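Local structure of 5'-nucleotidase SURE (Aquifex aeolicus, 2WQK) at residues A[190-195]-A[200-205]; A[217-220]-A[224-227]. The protein probably acts as a divalent-metal-dependent 5'-nucleotidase, splitting nucleoside 5'-monophosphates into a nucleoside and free phosphate. All coordinates share one frame; numbering follows the deposited sequence.

From the N terminus the chain first builds most of the mixed sheet, whose strands 3-7 and 88-94 lie among its parallel members, and only then reaches interaction 1. There strand 186-193 turns back as strand 199-206, closing a hairpin whose five-residue loop is 194-198; the contact's centre lies about 31 Å from the centre of the chain. Further on, interaction 2 closes the tight turn in which the end of helix 217-222 leads into strand 225-232 of the mixed sheet, with residues 221-223 between its segments. The two contacts follow in series, neither nesting nor crossing, and do not touch: their centres are about 32 Å apart, one on the protruding arm, the other in the body.

Interaction 1: residues A[190-195]-A[200-205]; sequences FKYIDP and FYWIAA
Segments 190-195 and 200-205 form the distal half of an antiparallel beta hairpin, made of strands 186-193 and 199-206, which extends from the body of the subunit. The strand axes approach to 4.7 Å and run at 153° to each other. Phe190 with Trp202 and Tyr192 with Phe200 are hydrogen-bonded pairs, and Lys191 with Tyr201 is the non-hydrogen-bonded pair between them. Phe190 N reaches Trp202 O at 2.9 Å, and Tyr192 N reaches Phe200 O at 2.8 Å; the return bonds run from Trp202 N to Phe190 O and from Phe200 N to Tyr192 O.

Phe190, Tyr192, Phe200 and Trp202 share one face of the hairpin. CG of Phe200 stands between its own backbone N and carbonyl carbon (chi1 67°), which turns the ring across the strand so that one face meets Tyr192: CB of Tyr192 sits over that face, 3.4 Å from the ring centroid, in a CH-pi contact. The two rings are near parallel (16°) but strongly displaced, so the pair has little face-to-face overlap. At the edge of the Phe200 ring lies Asp194 N. CE2 of Phe190 meets Ala204 CB at 3.5 Å, with Trp202 O in plane at the ring edge.

The arm lies at the interfaces of the four-chain assembly. Tyr192 OH bonds to Ile193 O of the second subunit, the Phe200 ring meets Trp202 of that subunit edge-to-face, and Phe200 and Tyr201 pair with a strand of the third subunit, so the sheet continues across the interface.

On the other face, the extended Lys191 chain runs alongside the Tyr201 ring, Lys191 CG lying 3.6 Å from Tyr201 CE1. One water bridges Lys191 NZ and Tyr201 OH, accepting from the ammonium and lying in the plane of the phenol ring at its edge.

Interaction 2: residues A[217-220]-A[224-227]; sequences DYWA and GYVS
The Tyr225 ring receives Ala220 O at its edge, in plane, the oxygen lying 3.7 Å from Tyr225 CD2. The indole of Trp219 approaches the same ring obliquely: the two side chains lie side by side and point the same way, with Trp219 CZ3 4.0 Å from Tyr225 CE2. CG of Trp219 is anti to its backbone N (chi1 -174°), which sends the indole alongside Tyr225, and the second torsion turns its six-membered ring to the tyrosine. Lys176 of strand 174-177 packs against both aromatic side chains.

Behind the rings, the backbone bond from Tyr225 N to Ala220 O measures 2.9 Å with an N-H...O angle of 158°; the donor stands 39° out of the carbonyl plane. Together with the bond from Gly224 N to Val221 O it defines a Schellman motif that ends helix 217-222. Gly224 is its C-prime residue, with a positive phi; a side chain in this conformation would crowd the carbonyl oxygen just before it, which favours glycine here. From this turn the chain leads on into the strand of the mixed sheet that carries Ser227.

The methyl of Ala220 packs 4.0 Å from Ser227 CB. At the first residue of the helix, Ser227 OG lies 3.2 Å from Asp217 CB, and its polar partner is Thr178 OG1, to which it hydrogen-bonds. The Asp217 carboxylate leads away from the strand: OD1 accepts from Tyr218 N and Gly181 N, OD2 from Gly100 N.

Three backbone N-H groups thus reach the buried carboxylate, although the bond from Tyr218 N is bent, its donor above the carboxylate plane. Such donors, beside the first turn of a helix, would be expected to stabilise its negative charge. The contact itself rests on one backbone bond and close packing, while the aspartate's polar end ties the helix to neighbouring loops.

Interaction 1: residues A[190-195]-A[200-205]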
ATOM      1  N   PHE A 190       1.467  18.784  17.559  1.00 21.81           N
ATOM      2  CA  PHE A 190       1.738  18.278  18.927  1.00 22.75           C
ATOM      3  C   PHE A 190       2.991  17.406  18.843  1.00 21.96           C
ATOM      4  O   PHE A 190       3.130  16.631  17.907  1.00 21.66           O
ATOM      5  CB  PHE A 190       0.557  17.473  19.441  1.00 24.25           C
ATOM      6  CG  PHE A 190      -0.676  18.316  19.737  1.00 26.50           C
ATOM      7  CD1 PHE A 190      -0.971  18.694  21.035  1.00 30.56           C
ATOM      8  CD2 PHE A 190      -1.517  18.743  18.716  1.00 27.68           C
ATOM      9  CE1 PHE A 190      -2.090  19.480  21.312  1.00 31.55           C
ATOM     10  CE2 PHE A 190      -2.640  19.534  18.980  1.00 29.55           C
ATOM     11  CZ  PHE A 190      -2.931  19.896  20.288  1.00 31.17           C
ATOM     12  N   LYS A 191       3.898  17.546  19.807  1.00 21.44           N
ATOM     13  CA  LYS A 191       5.133  16.792  19.863  1.00 20.68           C
ATOM     14  C   LYS A 191       5.027  15.732  20.966  1.00 20.38           C
ATOM     15  O   LYS A 191       4.535  16.011  22.087  1.00 21.03           O
ATOM     16  CB  LYS A 191       6.333  17.702  20.197  1.00 20.43           C
ATOM     17  CG  LYS A 191       7.673  17.012  20.101  1.00 22.52           C
ATOM     18  CD  LYS A 191       8.827  17.984  20.290  1.00 25.67           C
ATOM     19  CE  LYS A 191      10.167  17.289  20.217  1.00 28.23           C
ATOM     20  NZ  LYS A 191      11.286  18.268  20.536  1.00 31.58           N
ATOM     21  N   TYR A 192       5.554  14.562  20.642  1.00 19.11           N
ATOM     22  CA  TYR A 192       5.637  13.419  21.548  1.00 19.40           C
ATOM     23  C   TYR A 192       7.043  12.862  21.518  1.00 19.27           C
ATOM     24  O   TYR A 192       7.814  13.156  20.577  1.00 19.99           O
ATOM     25  CB  TYR A 192       4.670  12.341  21.099  1.00 19.15           C
ATOM     26  CG  TYR A 192       3.212  12.730  21.119  1.00 17.68           C
ATOM     27  CD1 TYR A 192       2.405  12.450  22.202  1.00 17.28           C
ATOM     28  CD2 TYR A 192       2.627  13.335  20.021  1.00 19.06           C
ATOM     29  CE1 TYR A 192       1.049  12.774  22.185  1.00 18.36           C
ATOM     30  CE2 TYR A 192       1.289  13.670  20.007  1.00 19.30           C
ATOM     31  CZ  TYR A 192       0.500  13.374  21.091  1.00 19.48           C
ATOM     32  OH  TYR A 192      -0.829  13.688  21.058  1.00 21.98           O
ATOM     33  N   ILE A 193       7.375  12.027  22.514  1.00 19.49           N
ATOM     34  CA  ILE A 193       8.621  11.250  22.484  1.00 20.29           C
ATOM     35  C   ILE A 193       8.346   9.745  22.466  1.00 20.27           C
ATOM     36  O   ILE A 193       7.547   9.257  23.267  1.00 19.61           O
ATOM     37  CB  ILE A 193       9.540  11.632  23.666  1.00 21.35           C
ATOM     38  CG1 ILE A 193       9.800  13.141  23.659  1.00 23.13           C
ATOM     39  CG2 ILE A 193      10.826  10.828  23.617  1.00 21.88           C
ATOM     40  CD1 ILE A 193      10.705  13.596  22.525  1.00 26.72           C
ATOM     41  N   ASP A 194       8.934   9.026  21.507  1.00 20.55           N
ATOM     42  CA  ASP A 194       8.668   7.598  21.362  1.00 20.64           C
ATOM     43  C   ASP A 194       9.392   6.791  22.469  1.00 21.16           C
ATOM     44  O   ASP A 194      10.169   7.345  23.245  1.00 20.79           O
ATOM     45  CB  ASP A 194       8.940   7.100  19.914  1.00 21.08           C
ATOM     46  CG  ASP A 194      10.431   6.932  19.582  1.00 22.30           C
ATOM     47  OD1 ASP A 194      11.277   6.794  20.504  1.00 24.26           O
ATOM     48  OD2 ASP A 194      10.762   6.901  18.366  1.00 24.64           O
ATOM     49  N   PRO A 195       9.108   5.482  22.571  1.00 22.25           N
ATOM     50  CA  PRO A 195       9.718   4.642  23.611  1.00 23.33           C
ATOM     51  C   PRO A 195      11.232   4.549  23.623  1.00 24.50           C
ATOM     52  O   PRO A 195      11.803   4.101  24.649  1.00 25.01           O
ATOM     53  CB  PRO A 195       9.120   3.264  23.310  1.00 23.82           C
ATOM     54  CG  PRO A 195       7.836   3.569  22.632  1.00 23.55           C
ATOM     55  CD  PRO A 195       8.115   4.718  21.781  1.00 22.86           C
ATOM     56  N   PHE A 200       8.286  12.452  17.733  1.00 18.87           N
ATOM     57  CA  PHE A 200       7.277  12.292  16.678  1.00 17.67           C
ATOM     58  C   PHE A 200       6.178  13.325  16.885  1.00 16.97           C
ATOM     59  O   PHE A 200       6.091  13.963  17.944  1.00 18.49           O
ATOM     60  CB  PHE A 200       6.748  10.862  16.556  1.00 17.21           C
ATOM     61  CG  PHE A 200       5.927  10.377  17.735  1.00 17.12           C
ATOM     62  CD1 PHE A 200       4.545  10.302  17.638  1.00 16.93           C
ATOM     63  CD2 PHE A 200       6.516   9.910  18.902  1.00 15.67           C
ATOM     64  CE1 PHE A 200       3.768   9.824  18.694  1.00 18.24           C
ATOM     65  CE2 PHE A 200       5.728   9.418  19.960  1.00 16.18           C
ATOM     66  CZ  PHE A 200       4.371   9.353  19.838  1.00 15.70           C
ATOM     67  N   TYR A 201       5.382  13.539  15.846  1.00 16.16           N
ATOM     68  CA  TYR A 201       4.544  14.728  15.767  1.00 16.97           C
ATOM     69  C   TYR A 201       3.155  14.333  15.314  1.00 17.06           C
ATOM     70  O   TYR A 201       2.997  13.358  14.595  1.00 19.26           O
ATOM     71  CB  TYR A 201       5.143  15.756  14.780  1.00 17.87           C
ATOM     72  CG  TYR A 201       6.521  16.179  15.221  1.00 17.28           C
ATOM     73  CD1 TYR A 201       6.685  17.244  16.116  1.00 19.10           C
ATOM     74  CD2 TYR A 201       7.650  15.463  14.821  1.00 17.36           C
ATOM     75  CE1 TYR A 201       7.935  17.595  16.584  1.00 19.03           C
ATOM     76  CE2 TYR A 201       8.934  15.826  15.275  1.00 18.08           C
ATOM     77  CZ  TYR A 201       9.048  16.881  16.168  1.00 17.71           C
ATOM     78  OH  TYR A 201      10.330  17.244  16.596  1.00 20.95           O
ATOM     79  N   TRP A 202       2.161  15.094  15.711  1.00 16.32           N
ATOM     80  CA  TRP A 202       0.805  14.856  15.238  1.00 16.70           C
ATOM     81  C   TRP A 202       0.260  16.218  14.796  1.00 17.78           C
ATOM     82  O   TRP A 202       0.188  17.140  15.590  1.00 18.64           O
ATOM     83  CB  TRP A 202      -0.066  14.255  16.359  1.00 17.36           C
ATOM     84  CG  TRP A 202      -1.283  13.524  15.846  1.00 17.81           C
ATOM     85  CD1 TRP A 202      -2.161  13.952  14.901  1.00 20.85           C
ATOM     86  CD2 TRP A 202      -1.720  12.237  16.256  1.00 17.88           C
ATOM     87  NE1 TRP A 202      -3.126  13.001  14.677  1.00 20.92           N
ATOM     88  CE2 TRP A 202      -2.895  11.935  15.512  1.00 18.68           C
ATOM     89  CE3 TRP A 202      -1.256  11.311  17.176  1.00 18.74           C
ATOM     90  CZ2 TRP A 202      -3.592  10.710  15.654  1.00 17.91           C
ATOM     91  CZ3 TRP A 202      -1.974  10.113  17.339  1.00 19.83           C
ATOM     92  CH2 TRP A 202      -3.111   9.824  16.569  1.00 19.50           C
ATOM     93  N   ILE A 203      -0.080  16.320  13.516  1.00 19.09           N
ATOM     94  CA  ILE A 203      -0.687  17.513  12.958  1.00 19.89           C
ATOM     95  C   ILE A 203      -2.184  17.473  13.252  1.00 20.67           C
ATOM     96  O   ILE A 203      -2.907  16.559  12.788  1.00 21.89           O
ATOM     97  CB  ILE A 203      -0.466  17.628  11.441  1.00 20.67           C
ATOM     98  CG1 ILE A 203       1.026  17.484  11.090  1.00 19.36           C
ATOM     99  CG2 ILE A 203      -1.032  18.943  10.943  1.00 21.74           C
ATOM    100  CD1 ILE A 203       1.317  17.464   9.560  1.00 19.12           C
ATOM    101  N   ALA A 204      -2.628  18.416  14.074  1.00 22.89           N
ATOM    102  CA  ALA A 204      -4.033  18.473  14.484  1.00 23.66           C
ATOM    103  C   ALA A 204      -4.772  19.596  13.789  1.00 24.56           C
ATOM    104  O   ALA A 204      -4.208  20.682  13.588  1.00 24.84           O
ATOM    105  CB  ALA A 204      -4.158  18.650  15.999  1.00 23.99           C
ATOM    106  N   ALA A 205      -6.038  19.333  13.468  1.00 26.10           N
ATOM    107  CA  ALA A 205      -6.965  20.337  12.956  1.00 26.92           C
ATOM    108  C   ALA A 205      -7.878  20.787  14.129  1.00 28.29           C
ATOM    109  O   ALA A 205      -8.554  19.953  14.736  1.00 30.15           O
ATOM    110  CB  ALA A 205      -7.800  19.762  11.823  1.00 27.51           C
TER
HETATM  111  O   HOH W   1      10.802  19.681  18.061  0.50 18.61           O

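Interaction 2: residues A[217-220]-A[224-227]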
ATOM      1  N   ASP A 217     -17.534  27.326  -0.057  1.00 12.71           N
ATOM      2  CA  ASP A 217     -18.098  25.986   0.056  1.00 13.18           C
ATOM      3  C   ASP A 217     -18.311  25.568   1.516  1.00 13.48           C
ATOM      4  O   ASP A 217     -19.386  25.077   1.894  1.00 14.04           O
ATOM      5  CB  ASP A 217     -17.260  24.960  -0.754  1.00 12.87           C
ATOM      6  CG  ASP A 217     -15.732  24.973  -0.468  1.00 13.14           C
ATOM      7  OD1 ASP A 217     -15.244  25.739   0.402  1.00 13.00           O
ATOM      8  OD2 ASP A 217     -15.070  24.117  -1.143  1.00 13.16           O
ATOM      9  N   TYR A 218     -17.306  25.798   2.345  1.00 14.27           N
ATOM     10  CA  TYR A 218     -17.408  25.438   3.768  1.00 15.85           C
ATOM     11  C   TYR A 218     -18.588  26.148   4.418  1.00 15.54           C
ATOM     12  O   TYR A 218     -19.391  25.526   5.136  1.00 16.81           O
ATOM     13  CB  TYR A 218     -16.160  25.866   4.532  1.00 17.11           C
ATOM     14  CG  TYR A 218     -14.917  25.089   4.290  1.00 20.57           C
ATOM     15  CD1 TYR A 218     -14.714  23.872   4.898  1.00 23.79           C
ATOM     16  CD2 TYR A 218     -13.907  25.616   3.495  1.00 23.12           C
ATOM     17  CE1 TYR A 218     -13.513  23.159   4.702  1.00 24.86           C
ATOM     18  CE2 TYR A 218     -12.757  24.929   3.302  1.00 24.22           C
ATOM     19  CZ  TYR A 218     -12.550  23.715   3.928  1.00 23.56           C
ATOM     20  OH  TYR A 218     -11.367  23.070   3.667  1.00 26.69           O
ATOM     21  N   TRP A 219     -18.698  27.454   4.198  1.00 15.00           N
ATOM     22  CA  TRP A 219     -19.787  28.207   4.887  1.00 15.53           C
ATOM     23  C   TRP A 219     -21.140  27.653   4.490  1.00 15.33           C
ATOM     24  O   TRP A 219     -22.031  27.473   5.335  1.00 16.98           O
ATOM     25  CB  TRP A 219     -19.712  29.711   4.579  1.00 16.85           C
ATOM     26  CG  TRP A 219     -20.698  30.547   5.346  1.00 18.82           C
ATOM     27  CD1 TRP A 219     -20.445  31.260   6.490  1.00 20.59           C
ATOM     28  CD2 TRP A 219     -22.089  30.749   5.042  1.00 20.47           C
ATOM     29  NE1 TRP A 219     -21.605  31.870   6.908  1.00 21.58           N
ATOM     30  CE2 TRP A 219     -22.616  31.597   6.034  1.00 21.61           C
ATOM     31  CE3 TRP A 219     -22.936  30.314   4.019  1.00 20.98           C
ATOM     32  CZ2 TRP A 219     -23.951  31.964   6.061  1.00 21.22           C
ATOM     33  CZ3 TRP A 219     -24.279  30.705   4.042  1.00 20.90           C
ATOM     34  CH2 TRP A 219     -24.761  31.527   5.045  1.00 21.53           C
ATOM     35  N   ALA A 220     -21.323  27.347   3.204  1.00 15.48           N
ATOM     36  CA  ALA A 220     -22.632  26.894   2.713  1.00 13.96           C
ATOM     37  C   ALA A 220     -23.024  25.624   3.456  1.00 14.66           C
ATOM     38  O   ALA A 220     -24.131  25.551   4.031  1.00 16.00           O
ATOM     39  CB  ALA A 220     -22.574  26.652   1.178  1.00 14.64           C
ATOM     40  N   GLY A 224     -26.129  24.546   6.317  1.00 18.35           N
ATOM     41  CA  GLY A 224     -27.266  23.755   5.849  1.00 17.68           C
ATOM     42  C   GLY A 224     -27.679  23.941   4.407  1.00 18.04           C
ATOM     43  O   GLY A 224     -28.753  23.526   4.000  1.00 17.54           O
ATOM     44  N   TYR A 225     -26.779  24.510   3.596  1.00 17.18           N
ATOM     45  CA  TYR A 225     -27.011  24.672   2.178  1.00 16.72           C
ATOM     46  C   TYR A 225     -26.108  23.690   1.396  1.00 15.58           C
ATOM     47  O   TYR A 225     -24.982  23.393   1.807  1.00 16.18           O
ATOM     48  CB  TYR A 225     -26.619  26.072   1.734  1.00 17.52           C
ATOM     49  CG  TYR A 225     -27.464  27.155   2.333  1.00 19.01           C
ATOM     50  CD1 TYR A 225     -28.617  27.551   1.711  1.00 20.42           C
ATOM     51  CD2 TYR A 225     -27.051  27.803   3.473  1.00 19.70           C
ATOM     52  CE1 TYR A 225     -29.422  28.580   2.275  1.00 20.99           C
ATOM     53  CE2 TYR A 225     -27.823  28.809   4.036  1.00 21.70           C
ATOM     54  CZ  TYR A 225     -28.992  29.192   3.423  1.00 20.23           C
ATOM     55  OH  TYR A 225     -29.751  30.197   4.024  1.00 26.00           O
ATOM     56  N   VAL A 226     -26.595  23.269   0.241  1.00 14.25           N
ATOM     57  CA  VAL A 226     -25.758  22.579  -0.742  1.00 13.81           C
ATOM     58  C   VAL A 226     -24.787  23.611  -1.313  1.00 12.61           C
ATOM     59  O   VAL A 226     -25.154  24.767  -1.572  1.00 14.10           O
ATOM     60  CB  VAL A 226     -26.595  21.985  -1.876  1.00 13.33           C
ATOM     61  CG1 VAL A 226     -25.696  21.340  -2.940  1.00 15.38           C
ATOM     62  CG2 VAL A 226     -27.565  20.954  -1.287  1.00 16.96           C
ATOM     63  N   SER A 227     -23.521  23.188  -1.464  1.00 13.08           N
ATOM     64  CA  SER A 227     -22.495  23.983  -2.116  1.00 12.34           C
ATOM     65  C   SER A 227     -22.238  23.441  -3.511  1.00 12.12           C
ATOM     66  O   SER A 227     -21.948  22.258  -3.649  1.00 12.04           O
ATOM     67  CB  SER A 227     -21.187  23.843  -1.331  1.00 12.83           C
ATOM     68  OG  SER A 227     -20.082  24.326  -2.069  1.00 13.29           O
TER